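LbaCas13a H328A (C2c2) (Lachnospiraceae bacterium NK4A179, PDB 5WLH) binds a CRISPR guide RNA, here as its precursor, and probably uses it to recognise and cleave target RNA, as in other Cas13a (C2c2) nucleases. Local coordinates at residues R70-E74 / V92-N96; Q565-S571 / S978-Y984; R1129-L1133 / L1230-E1234; Y1337-F1341 / V1352-D1356. One frame throughout, in Å; residues are numbered along the deposited sequence.

In the fold
The four contacts are strung along the chain one after another without touching. Contact 3 is the buried one, its centre about 20 Å from the centre of the chain, and joins helix 1106-1145 to helix 1230-1233 through an aromatic core, a salt bridge and RNA on both flanks. Contacts 1 and 2 lie far out, their centres about 39 and 36 Å from that point and on opposite sides of it; both are partly buried and tie loops down by polar side chains, an asparagine amide in one, an aspartate carboxylate in the other. Contact 4 alone pairs strands, those of a hairpin, and like contact 3 it meets the guide RNA directly.

Contact 1 (R70-E74 / V92-N96); sequences RIFNE and VKKIN
Asn96 reaches into the loop 70-74 with both ends of its amide. Its ND2 gives a fairly straight hydrogen bond to Phe72 O (2.8 Å) that leaves almost within the amide plane yet reaches the carbonyl from above that group's own plane. The other end of the amide, OD1, lies against the aliphatic part of Arg70, 3.4 Å from CB, and takes a hydrogen from a water that in turn accepts from Ile71 N. Both ends are therefore used, which fixes the amide's rotation. Arg70 bends at CG (chi2 -82°), a kink that carries CD past the amide and lets NE reach the backbone: NE to Asn96 O is 2.9 Å, on a lone pair in the carbonyl plane, but bent at 132°. Guanidinium and amide planes stand 72° apart, so the two groups do not stack.

One helical turn before Asn96, Val92 meets Phe72 obliquely, its CG1 3.6 Å from Phe72 CB, while the ring atom CE2 comes within 4.1 Å of Ile95 CD1. On the more exposed side Lys93 folds back through two bends, and its NZ bonds to Glu74 O at 2.6 Å. Asn73 O, buried beside Val92 CG1 at 3.4 Å, finds no polar partner.

The loop thus packs along the last turn of helix 83-96. Behind it, Ile181 and Tyr185 of helix 175-185 touch both Phe72 and Val92, Leu199 of helix 193-206 touches Phe72 and Ile71, and helix 218-230 meets Ile71 through Phe222 and Val226.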
# COMPACT_ATOMS: atom_id res chain seq x y z
N ARG A 70 -24.15 12.79 -25.85
CA ARG A 70 -23.62 12.94 -27.20
C ARG A 70 -22.95 11.64 -27.62
O ARG A 70 -22.31 10.97 -26.81
CB ARG A 70 -22.60 14.09 -27.30
CG ARG A 70 -23.14 15.45 -26.88
CD ARG A 70 -23.93 16.08 -28.02
NE ARG A 70 -24.34 17.45 -27.73
CZ ARG A 70 -25.36 17.78 -26.94
NH1 ARG A 70 -26.06 16.83 -26.32
NH2 ARG A 70 -25.67 19.06 -26.75
N ILE A 71 -23.11 11.30 -28.90
CA ILE A 71 -22.51 10.08 -29.45
C ILE A 71 -20.99 10.12 -29.30
O ILE A 71 -20.35 9.10 -29.01
CB ILE A 71 -22.93 9.89 -30.92
CG1 ILE A 71 -24.45 9.73 -31.02
CG2 ILE A 71 -22.20 8.72 -31.56
CD1 ILE A 71 -25.00 8.62 -30.19
N PHE A 72 -20.40 11.30 -29.49
CA PHE A 72 -18.95 11.48 -29.48
C PHE A 72 -18.53 12.36 -28.30
O PHE A 72 -19.19 13.36 -28.00
CB PHE A 72 -18.47 12.10 -30.79
CG PHE A 72 -18.71 11.23 -32.00
CD1 PHE A 72 -18.00 10.05 -32.17
CD2 PHE A 72 -19.64 11.58 -32.96
CE1 PHE A 72 -18.21 9.24 -33.28
CE2 PHE A 72 -19.86 10.78 -34.08
CZ PHE A 72 -19.14 9.61 -34.24
N ASN A 73 -17.41 12.00 -27.66
CA ASN A 73 -16.87 12.73 -26.52
C ASN A 73 -16.10 13.97 -26.98
O ASN A 73 -16.12 14.35 -28.16
CB ASN A 73 -15.95 11.84 -25.70
CG ASN A 73 -16.69 10.71 -25.02
OD1 ASN A 73 -17.85 10.85 -24.62
ND2 ASN A 73 -16.02 9.57 -24.89
N GLU A 74 -15.37 14.57 -26.04
CA GLU A 74 -14.59 15.80 -26.24
C GLU A 74 -15.43 16.89 -26.88
O GLU A 74 -16.65 16.94 -26.70
CB GLU A 74 -13.34 15.54 -27.08
CG GLU A 74 -12.08 15.26 -26.26
CD GLU A 74 -11.55 16.49 -25.54
OE1 GLU A 74 -10.94 17.36 -26.21
OE2 GLU A 74 -11.73 16.59 -24.31
N VAL A 92 -16.29 16.31 -34.95
CA VAL A 92 -17.04 15.85 -33.79
C VAL A 92 -17.86 16.99 -33.20
O VAL A 92 -19.05 16.83 -32.89
CB VAL A 92 -16.08 15.23 -32.75
CG1 VAL A 92 -16.73 15.20 -31.38
CG2 VAL A 92 -15.67 13.84 -33.18
N LYS A 93 -17.24 18.16 -33.04
CA LYS A 93 -17.92 19.28 -32.39
C LYS A 93 -19.13 19.73 -33.19
O LYS A 93 -20.18 20.05 -32.62
CB LYS A 93 -16.94 20.43 -32.17
CG LYS A 93 -15.96 20.17 -31.02
CD LYS A 93 -16.70 20.00 -29.69
CE LYS A 93 -16.85 18.53 -29.30
NZ LYS A 93 -18.01 18.29 -28.39
N LYS A 94 -19.01 19.76 -34.52
CA LYS A 94 -20.15 20.16 -35.35
C LYS A 94 -21.29 19.15 -35.24
O LYS A 94 -22.46 19.52 -35.23
CB LYS A 94 -19.71 20.33 -36.80
CG LYS A 94 -18.77 21.52 -37.02
CD LYS A 94 -18.07 21.44 -38.36
CE LYS A 94 -17.53 22.80 -38.79
NZ LYS A 94 -18.61 23.70 -39.30
N ILE A 95 -20.95 17.85 -35.17
CA ILE A 95 -21.98 16.83 -35.00
C ILE A 95 -22.69 17.01 -33.67
O ILE A 95 -23.90 16.77 -33.56
CB ILE A 95 -21.35 15.43 -35.13
CG1 ILE A 95 -20.85 15.20 -36.55
CG2 ILE A 95 -22.36 14.34 -34.72
CD1 ILE A 95 -20.24 13.83 -36.77
N ASN A 96 -21.96 17.45 -32.64
CA ASN A 96 -22.51 17.59 -31.29
C ASN A 96 -23.16 18.95 -31.05
O ASN A 96 -23.93 19.08 -30.09
CB ASN A 96 -21.41 17.38 -30.24
CG ASN A 96 -21.09 15.91 -30.02
OD1 ASN A 96 -21.82 15.02 -30.48
ND2 ASN A 96 -20.01 15.65 -29.30
O HOH W 1 -23.90 13.35 -30.72

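Contact 2 (Q565-S571 / S978-Y984); sequences QYFGGHS and SSEISDY
A Schellman motif ends helix 559-564, with Gly568 as its C-prime residue, and the chain leaving it wraps round the carboxylate of Asp983 in the loop 978-984. OD1 accepts from Ser571 N (2.9 Å), met on the syn side but 30° out of the carboxylate plane. OD2 uses its syn lone pair for Ser571 OG at 2.7 Å and, on the anti side, takes a second bond from Ser978 OG at 2.5 Å. His570 lays its ring under the same carboxylate, OD1 sitting 3.4 Å above the plane over the ring centre, with the two planes 70° apart; the ring's edge faces Ser982 O, 3.3 Å from CE1.

Ser978 OG does double duty: it also accepts from Glu980 N, closing an ST turn that presents the hydroxyl to Asp983. The backbone angles at Gly569 already call for glycine, and a CB there would also run into Asp983 OD2. With an alanine at Asp983, Ser571 N and the hydroxyls of Ser571 and Ser978 would probably be left without their shared acceptor.

Two waters bridge the segments as well. One is shared by His570 N, His570 ND1 and Asp983 O, another by Gln565 O and Tyr984 OH. Gln565 runs past the Tyr984 ring, CG 3.8 Å from CD1, and its OE1 bonds to Gln516, while helix 1039-1047 packs on both side chains through Leu1046.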
# COMPACT_ATOMS: atom_id res chain seq x y z
N GLN A 565 24.32 4.28 22.65
CA GLN A 565 24.28 5.17 21.49
C GLN A 565 22.85 5.35 20.99
O GLN A 565 22.48 6.42 20.50
CB GLN A 565 25.15 4.60 20.36
CG GLN A 565 26.64 4.65 20.60
CD GLN A 565 27.44 3.97 19.50
OE1 GLN A 565 27.05 3.98 18.34
NE2 GLN A 565 28.57 3.38 19.87
N TYR A 566 22.04 4.29 21.09
CA TYR A 566 20.65 4.31 20.67
C TYR A 566 19.73 4.94 21.70
O TYR A 566 18.56 5.19 21.40
CB TYR A 566 20.20 2.90 20.35
CG TYR A 566 20.95 2.38 19.17
CD1 TYR A 566 20.51 2.66 17.88
CD2 TYR A 566 22.13 1.66 19.32
CE1 TYR A 566 21.20 2.24 16.78
CE2 TYR A 566 22.83 1.22 18.21
CZ TYR A 566 22.36 1.52 16.95
OH TYR A 566 23.04 1.10 15.83
N PHE A 567 20.25 5.20 22.90
CA PHE A 567 19.55 5.96 23.92
C PHE A 567 20.21 7.33 24.10
O PHE A 567 20.25 7.87 25.21
CB PHE A 567 19.50 5.18 25.24
CG PHE A 567 18.67 3.92 25.17
CD1 PHE A 567 17.31 3.95 25.45
CD2 PHE A 567 19.24 2.71 24.83
CE1 PHE A 567 16.54 2.80 25.39
CE2 PHE A 567 18.48 1.55 24.76
CZ PHE A 567 17.13 1.59 25.05
N GLY A 568 20.76 7.87 23.01
CA GLY A 568 21.24 9.23 22.96
C GLY A 568 22.68 9.42 23.38
O GLY A 568 23.14 10.57 23.42
N GLY A 569 23.40 8.35 23.68
CA GLY A 569 24.80 8.43 24.08
C GLY A 569 24.99 8.13 25.56
O GLY A 569 24.24 8.61 26.42
N HIS A 570 26.02 7.34 25.87
CA HIS A 570 26.22 6.91 27.25
C HIS A 570 26.50 8.08 28.18
O HIS A 570 26.28 7.96 29.39
CB HIS A 570 27.33 5.86 27.33
CG HIS A 570 28.71 6.40 27.13
ND1 HIS A 570 29.38 6.31 25.93
CD2 HIS A 570 29.57 7.00 27.99
CE1 HIS A 570 30.59 6.85 26.05
NE2 HIS A 570 30.73 7.27 27.30
N SER A 571 26.92 9.23 27.64
CA SER A 571 27.15 10.40 28.47
C SER A 571 25.88 10.90 29.14
O SER A 571 25.96 11.61 30.14
CB SER A 571 27.77 11.53 27.64
OG SER A 571 26.80 12.18 26.85
N SER A 978 23.93 13.17 20.38
CA SER A 978 24.79 13.70 21.43
C SER A 978 25.76 14.73 20.85
O SER A 978 26.04 14.75 19.66
CB SER A 978 25.55 12.55 22.10
OG SER A 978 26.47 13.03 23.06
N SER A 979 26.24 15.62 21.71
CA SER A 979 27.30 16.52 21.26
C SER A 979 28.68 15.96 21.54
O SER A 979 29.68 16.61 21.20
CB SER A 979 27.15 17.90 21.91
OG SER A 979 26.94 17.78 23.30
N GLU A 980 28.76 14.79 22.16
CA GLU A 980 30.02 14.16 22.53
C GLU A 980 30.38 13.13 21.47
O GLU A 980 29.70 12.11 21.32
CB GLU A 980 29.91 13.51 23.91
CG GLU A 980 29.53 14.46 25.03
CD GLU A 980 30.55 15.56 25.23
OE1 GLU A 980 31.74 15.34 24.92
OE2 GLU A 980 30.17 16.65 25.70
N ILE A 981 31.47 13.39 20.73
CA ILE A 981 31.98 12.40 19.79
C ILE A 981 32.21 11.07 20.49
O ILE A 981 31.96 10.00 19.91
CB ILE A 981 33.28 12.91 19.13
CG1 ILE A 981 33.00 14.12 18.23
CG2 ILE A 981 33.95 11.80 18.33
CD1 ILE A 981 34.24 14.93 17.87
N SER A 982 32.68 11.11 21.74
CA SER A 982 33.01 9.90 22.49
C SER A 982 31.79 9.05 22.81
O SER A 982 31.95 7.90 23.24
CB SER A 982 33.72 10.26 23.79
OG SER A 982 32.96 11.17 24.56
N ASP A 983 30.59 9.59 22.64
CA ASP A 983 29.40 8.75 22.75
C ASP A 983 29.29 7.78 21.59
O ASP A 983 28.61 6.75 21.72
CB ASP A 983 28.14 9.62 22.85
CG ASP A 983 27.87 10.08 24.26
OD1 ASP A 983 28.46 9.50 25.20
OD2 ASP A 983 27.04 11.00 24.45
N TYR A 984 29.94 8.07 20.47
CA TYR A 984 29.81 7.27 19.26
C TYR A 984 31.11 6.65 18.79
O TYR A 984 31.07 5.64 18.09
CB TYR A 984 29.20 8.11 18.13
CG TYR A 984 27.88 8.72 18.53
CD1 TYR A 984 26.74 7.93 18.64
CD2 TYR A 984 27.77 10.07 18.81
CE1 TYR A 984 25.52 8.48 19.03
CE2 TYR A 984 26.57 10.63 19.19
CZ TYR A 984 25.44 9.83 19.29
OH TYR A 984 24.26 10.39 19.68
O HOH W 2 22.13 8.86 19.61
O HOH W 3 27.42 5.89 23.90

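Contact 3 (R1129-L1133 / L1230-E1234); sequences RERDL and LEIFE. With nucleotides of chain B.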
# COMPACT_ATOMS: atom_id res chain seq x y z
N ARG A 1129 2.19 -12.13 3.20
CA ARG A 1129 2.16 -13.55 2.85
C ARG A 1129 1.96 -14.43 4.07
O ARG A 1129 1.20 -15.41 4.03
CB ARG A 1129 3.45 -13.94 2.13
CG ARG A 1129 3.38 -15.36 1.51
CD ARG A 1129 4.67 -15.72 0.79
NE ARG A 1129 4.52 -16.89 -0.06
CZ ARG A 1129 4.58 -18.15 0.37
NH1 ARG A 1129 4.77 -18.42 1.65
NH2 ARG A 1129 4.43 -19.15 -0.50
N GLU A 1130 2.62 -14.09 5.19
CA GLU A 1130 2.52 -14.96 6.35
C GLU A 1130 1.11 -14.98 6.88
O GLU A 1130 0.60 -16.03 7.28
CB GLU A 1130 3.49 -14.53 7.45
CG GLU A 1130 3.54 -15.58 8.56
CD GLU A 1130 4.63 -15.30 9.55
OE1 GLU A 1130 4.41 -14.48 10.46
OE2 GLU A 1130 5.70 -15.93 9.43
N ARG A 1131 0.46 -13.81 6.90
CA ARG A 1131 -0.94 -13.76 7.26
C ARG A 1131 -1.77 -14.65 6.35
O ARG A 1131 -2.64 -15.40 6.80
CB ARG A 1131 -1.47 -12.32 7.19
CG ARG A 1131 -2.97 -12.20 7.44
CD ARG A 1131 -3.50 -10.89 6.92
NE ARG A 1131 -3.56 -10.92 5.45
CZ ARG A 1131 -3.87 -9.87 4.69
NH1 ARG A 1131 -4.18 -8.71 5.25
NH2 ARG A 1131 -3.92 -10.01 3.36
N ASP A 1132 -1.52 -14.57 5.04
CA ASP A 1132 -2.39 -15.29 4.13
C ASP A 1132 -2.06 -16.78 4.06
O ASP A 1132 -2.95 -17.57 3.77
CB ASP A 1132 -2.34 -14.63 2.76
CG ASP A 1132 -3.06 -13.30 2.77
OD1 ASP A 1132 -3.99 -13.15 3.60
OD2 ASP A 1132 -2.68 -12.42 1.99
N LEU A 1133 -0.82 -17.16 4.35
CA LEU A 1133 -0.50 -18.57 4.52
C LEU A 1133 -1.28 -19.15 5.69
O LEU A 1133 -1.94 -20.18 5.56
CB LEU A 1133 1.01 -18.75 4.74
CG LEU A 1133 1.48 -20.18 5.03
CD1 LEU A 1133 0.97 -21.13 3.96
CD2 LEU A 1133 3.00 -20.20 5.11
N LEU A 1230 -1.23 -26.97 0.00
CA LEU A 1230 -0.37 -25.85 -0.38
C LEU A 1230 0.01 -25.86 -1.86
O LEU A 1230 0.54 -24.86 -2.33
CB LEU A 1230 0.90 -25.82 0.46
CG LEU A 1230 0.72 -25.38 1.91
CD1 LEU A 1230 2.07 -25.12 2.54
CD2 LEU A 1230 -0.22 -24.17 2.01
N GLU A 1231 -0.27 -26.95 -2.59
CA GLU A 1231 -0.14 -26.91 -4.05
C GLU A 1231 -1.01 -25.83 -4.69
O GLU A 1231 -0.69 -25.37 -5.80
CB GLU A 1231 -0.47 -28.29 -4.63
CG GLU A 1231 -1.96 -28.65 -4.59
CD GLU A 1231 -2.41 -29.24 -3.26
OE1 GLU A 1231 -1.55 -29.50 -2.38
OE2 GLU A 1231 -3.63 -29.43 -3.10
N ILE A 1232 -2.10 -25.42 -4.03
CA ILE A 1232 -2.96 -24.33 -4.48
C ILE A 1232 -2.33 -22.99 -4.17
O ILE A 1232 -2.43 -22.03 -4.95
CB ILE A 1232 -4.34 -24.47 -3.81
CG1 ILE A 1232 -4.99 -25.79 -4.21
CG2 ILE A 1232 -5.26 -23.30 -4.11
CD1 ILE A 1232 -5.33 -25.86 -5.67
N PHE A 1233 -1.69 -22.89 -3.01
CA PHE A 1233 -1.09 -21.66 -2.53
C PHE A 1233 0.23 -21.32 -3.22
O PHE A 1233 0.55 -20.13 -3.42
CB PHE A 1233 -0.88 -21.81 -1.02
CG PHE A 1233 -0.53 -20.55 -0.32
CD1 PHE A 1233 -1.52 -19.72 0.16
CD2 PHE A 1233 0.79 -20.23 -0.08
CE1 PHE A 1233 -1.19 -18.56 0.84
CE2 PHE A 1233 1.13 -19.07 0.62
CZ PHE A 1233 0.13 -18.23 1.06
N GLU A 1234 1.00 -22.32 -3.62
CA GLU A 1234 2.37 -22.09 -4.05
C GLU A 1234 2.80 -23.27 -4.91
O GLU A 1234 2.06 -24.24 -5.09
CB GLU A 1234 3.29 -21.94 -2.84
CG GLU A 1234 3.47 -23.26 -2.07
CD GLU A 1234 4.25 -23.11 -0.78
OE1 GLU A 1234 4.66 -24.15 -0.21
OE2 GLU A 1234 4.47 -21.97 -0.33
P G B 2 7.18 -29.30 -13.40
OP1 G B 2 8.05 -29.30 -14.61
OP2 G B 2 7.77 -29.60 -12.07
O5' G B 2 6.41 -27.90 -13.30
C5' G B 2 5.53 -27.48 -14.35
C4' G B 2 4.72 -26.26 -13.98
O4' G B 2 3.81 -26.57 -12.88
C3' G B 2 5.51 -25.03 -13.53
O3' G B 2 4.79 -23.88 -13.94
C2' G B 2 5.44 -25.13 -12.02
O2' G B 2 5.67 -23.92 -11.33
C1' G B 2 4.02 -25.64 -11.83
N9 G B 2 3.82 -26.32 -10.56
C8 G B 2 4.52 -27.43 -10.15
N7 G B 2 4.16 -27.84 -8.97
C5 G B 2 3.17 -26.94 -8.58
C6 G B 2 2.41 -26.91 -7.38
O6 G B 2 2.50 -27.67 -6.42
N1 G B 2 1.49 -25.87 -7.36
C2 G B 2 1.33 -24.95 -8.37
N2 G B 2 0.37 -24.03 -8.14
N3 G B 2 2.04 -24.97 -9.51
C4 G B 2 2.93 -25.99 -9.55
P A B 28 -5.43 -6.29 2.54
OP1 A B 28 -5.39 -7.73 2.84
OP2 A B 28 -5.77 -5.29 3.57
O5' A B 28 -3.98 -5.91 2.01
C5' A B 28 -3.73 -4.63 1.48
C4' A B 28 -3.19 -4.73 0.09
O4' A B 28 -4.24 -5.06 -0.86
C3' A B 28 -2.60 -3.45 -0.47
O3' A B 28 -1.33 -3.16 0.04
C2' A B 28 -2.60 -3.74 -1.95
O2' A B 28 -1.58 -4.67 -2.24
C1' A B 28 -3.95 -4.45 -2.10
N9 A B 28 -5.02 -3.49 -2.40
C8 A B 28 -5.98 -2.96 -1.57
N7 A B 28 -6.77 -2.09 -2.18
C5 A B 28 -6.29 -2.06 -3.49
C6 A B 28 -6.70 -1.36 -4.63
N6 A B 28 -7.74 -0.51 -4.66
N1 A B 28 -6.00 -1.55 -5.77
C2 A B 28 -4.98 -2.42 -5.75
N3 A B 28 -4.50 -3.15 -4.75
C4 A B 28 -5.21 -2.91 -3.62
O HOH W 4 5.14 -21.10 2.08
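Phe1233 pushes its ring against the helix segment 1129-1133, and the dense part of the contact forms round it. Leu1133 CD1 sits over one face in a CH-pi contact, 4.2 Å from the ring centroid and 18° off its normal, while the far end of the ring, CZ, comes within 3.5 Å of Leu1133 CA. Phe1233 CG lies anti to its own backbone N (chi1 -168°), which sends the ring toward the helix. Leu1230 adds its CD2 at 3.8 Å from Leu1133 CD1.

Arg1129, extended from CG to NE, brings its guanidinium to the edge of the ring. The guanidinium stands at 81° to the ring, so that Phe1233 CE2 lies over the guanidinium face while NH2 lies at the ring's edge. In its own plane NH2 forms a salt bridge with Glu1234 OE2 (2.8 Å), the two flat groups being nearly coplanar. A water accepts from NH1 and donates to the same OE2, so arginine and glutamate are joined directly and through solvent. The carboxylate's other oxygen, OE1, bonds to His1239.

Away from this packing the contact gives way to RNA. Arg1131, partly exposed, reaches out to OP1 of A28 of chain B with NH1 and NH2 (2.8 Å from NH2), held side-on by Asp1132, whose OD2 is also bonded by Tyr1276 OH. At the opposite end Glu1231 O accepts from N1 and N2 of G2 of chain B.

Helix 1106-1145 and the short helix 1230-1233 thus meet beside helix 429-458, whose Ile449 touches Phe1233; Tyr1276 stacks on that ring, and Tyr1180 of helix 1171-1180 backs Leu1133.

Contact 4 (Y1337-F1341 / V1352-D1356); sequences YSEQF and VDARD. With nucleotides of chain B.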
# COMPACT_ATOMS: atom_id res chain seq x y z
N TYR A 1337 14.49 8.75 -15.60
CA TYR A 1337 14.53 10.21 -15.72
C TYR A 1337 13.94 10.85 -14.48
O TYR A 1337 13.17 10.23 -13.74
CB TYR A 1337 13.82 10.71 -16.99
CG TYR A 1337 12.36 10.35 -17.12
CD1 TYR A 1337 11.97 9.12 -17.61
CD2 TYR A 1337 11.36 11.26 -16.77
CE1 TYR A 1337 10.64 8.78 -17.74
CE2 TYR A 1337 10.02 10.93 -16.90
CZ TYR A 1337 9.67 9.68 -17.38
OH TYR A 1337 8.35 9.33 -17.51
N SER A 1338 14.33 12.09 -14.25
CA SER A 1338 13.85 12.85 -13.11
C SER A 1338 12.48 13.42 -13.40
O SER A 1338 12.20 13.85 -14.52
CB SER A 1338 14.82 13.98 -12.76
OG SER A 1338 14.33 14.74 -11.67
N GLU A 1339 11.62 13.40 -12.40
CA GLU A 1339 10.46 14.27 -12.43
C GLU A 1339 10.92 15.72 -12.55
O GLU A 1339 11.98 16.09 -12.06
CB GLU A 1339 9.63 14.11 -11.16
CG GLU A 1339 8.77 12.87 -11.11
CD GLU A 1339 7.64 12.91 -12.13
OE1 GLU A 1339 7.83 12.40 -13.25
OE2 GLU A 1339 6.56 13.43 -11.80
N GLN A 1340 10.09 16.53 -13.20
CA GLN A 1340 10.35 17.96 -13.27
C GLN A 1340 9.59 18.67 -12.17
O GLN A 1340 8.46 18.30 -11.84
CB GLN A 1340 9.96 18.50 -14.64
CG GLN A 1340 10.65 17.78 -15.77
CD GLN A 1340 11.55 18.68 -16.55
OE1 GLN A 1340 11.10 19.44 -17.41
NE2 GLN A 1340 12.85 18.62 -16.26
N PHE A 1341 10.22 19.69 -11.59
CA PHE A 1341 9.54 20.61 -10.70
C PHE A 1341 9.00 21.78 -11.50
O PHE A 1341 9.64 22.23 -12.46
CB PHE A 1341 10.48 21.11 -9.61
CG PHE A 1341 10.68 20.14 -8.47
CD1 PHE A 1341 9.82 19.08 -8.28
CD2 PHE A 1341 11.74 20.32 -7.59
CE1 PHE A 1341 10.01 18.20 -7.22
CE2 PHE A 1341 11.93 19.44 -6.53
CZ PHE A 1341 11.06 18.38 -6.35
N VAL A 1352 12.38 22.47 -13.92
CA VAL A 1352 13.72 22.08 -13.49
C VAL A 1352 13.67 20.63 -13.03
O VAL A 1352 12.73 20.22 -12.35
CB VAL A 1352 14.23 22.99 -12.34
CG1 VAL A 1352 15.65 22.61 -11.97
CG2 VAL A 1352 14.18 24.47 -12.74
N ASP A 1353 14.69 19.85 -13.40
CA ASP A 1353 14.82 18.49 -12.90
C ASP A 1353 14.84 18.48 -11.38
O ASP A 1353 15.71 19.10 -10.76
CB ASP A 1353 16.11 17.85 -13.41
CG ASP A 1353 16.04 17.51 -14.87
OD1 ASP A 1353 14.93 17.55 -15.44
OD2 ASP A 1353 17.11 17.18 -15.43
N ALA A 1354 13.92 17.72 -10.78
CA ALA A 1354 13.95 17.49 -9.34
C ALA A 1354 15.27 16.87 -8.90
O ALA A 1354 15.80 17.20 -7.83
CB ALA A 1354 12.78 16.58 -8.91
N ARG A 1355 15.80 15.95 -9.70
CA ARG A 1355 16.97 15.16 -9.35
C ARG A 1355 17.97 15.20 -10.49
O ARG A 1355 17.61 14.94 -11.64
CB ARG A 1355 16.58 13.70 -9.08
CG ARG A 1355 15.55 13.56 -7.97
CD ARG A 1355 16.13 14.12 -6.68
NE ARG A 1355 15.29 13.82 -5.52
CZ ARG A 1355 14.56 14.73 -4.89
NH1 ARG A 1355 14.54 16.00 -5.30
NH2 ARG A 1355 13.83 14.38 -3.84
N ASP A 1356 19.23 15.48 -10.17
CA ASP A 1356 20.24 15.62 -11.20
C ASP A 1356 20.80 14.25 -11.57
O ASP A 1356 20.46 13.23 -10.97
CB ASP A 1356 21.34 16.58 -10.73
CG ASP A 1356 21.91 16.22 -9.36
OD1 ASP A 1356 22.03 15.02 -9.04
OD2 ASP A 1356 22.26 17.15 -8.60
P C B 41 7.35 21.19 -1.38
OP1 C B 41 8.33 21.69 -0.39
OP2 C B 41 5.97 20.85 -0.97
O5' C B 41 7.18 22.20 -2.61
C5' C B 41 8.26 22.99 -3.08
C4' C B 41 8.22 23.21 -4.58
O4' C B 41 8.65 22.00 -5.27
C3' C B 41 6.86 23.50 -5.20
O3' C B 41 6.46 24.86 -5.06
C2' C B 41 7.07 23.10 -6.65
O2' C B 41 7.78 24.11 -7.34
C1' C B 41 7.98 21.89 -6.50
N1 C B 41 7.25 20.61 -6.52
C2 C B 41 6.76 20.15 -7.75
O2 C B 41 6.98 20.85 -8.75
N3 C B 41 6.09 18.98 -7.81
C4 C B 41 5.90 18.27 -6.69
N4 C B 41 5.23 17.10 -6.77
C5 C B 41 6.39 18.71 -5.43
C6 C B 41 7.05 19.88 -5.39
P C B 40 13.49 19.23 -3.07
OP1 C B 40 14.24 18.61 -4.20
OP2 C B 40 13.30 20.71 -3.00
O5' C B 40 12.04 18.59 -3.06
C5' C B 40 11.07 19.12 -2.19
C4' C B 40 9.82 18.31 -2.21
O4' C B 40 10.08 17.01 -1.65
C3' C B 40 8.70 18.88 -1.36
O3' C B 40 7.99 19.88 -2.09
C2' C B 40 7.86 17.65 -1.04
O2' C B 40 6.98 17.35 -2.11
C1' C B 40 8.93 16.55 -0.97
N1 C B 40 9.32 16.15 0.40
C2 C B 40 8.42 15.38 1.16
O2 C B 40 7.31 15.11 0.66
N3 C B 40 8.77 14.99 2.41
C4 C B 40 9.97 15.30 2.91
N4 C B 40 10.28 14.89 4.14
C5 C B 40 10.91 16.06 2.15
C6 C B 40 10.55 16.45 0.92
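Phe1341 and Ala1354 meet face on: the methyl CB sits 3.6 Å from the ring centroid, 14° off the normal, in a CH-pi contact. The opposite face of the ring receives C41 of chain B, with C1' above its rim, and OP1 of C40 of chain B lies at the ring edge. Replacing Phe1341 by an alanine would probably open a gap between the Ala1354 methyl and C41 of chain B, leaving that nucleotide without its aromatic support.

Arg1355 reaches the same phosphate, NH1 giving a hydrogen bond to C40 OP1 of chain B at 2.8 Å and another to Ala1354 O.

Backbone pairing sets these groups in place. Phe1341 and Val1352 are an antiparallel hydrogen-bonded pair, with Phe1341 N to Val1352 O at 2.7 Å and the return bond from Val1352 N to Phe1341 O at 3.1 Å. Past the non-hydrogen-bonded pair Gln1340 and Asp1353, the second strand ends, but Ala1354 N still reaches Glu1339 O (2.8 Å, 163°). Ser1338 then takes over: with OG anti to its own N (chi1 178°), the hydroxyl accepts from Arg1355 N at 2.7 Å and donates to Glu1339 O, which so serves two donors.

Farther out, Phe1296 meets the Phe1341 ring edge-to-face, Tyr1359 makes a cation-pi contact with Arg1355, and Lys1094 of helix 1087-1103 bonds to Ala1354 O. Beyond its last paired residues the hairpin is held by backbone bonds and a serine hydroxyl; its ring packs on sugar and base, its guanidinium takes a phosphate, so apolar surface and charge together hold the RNA.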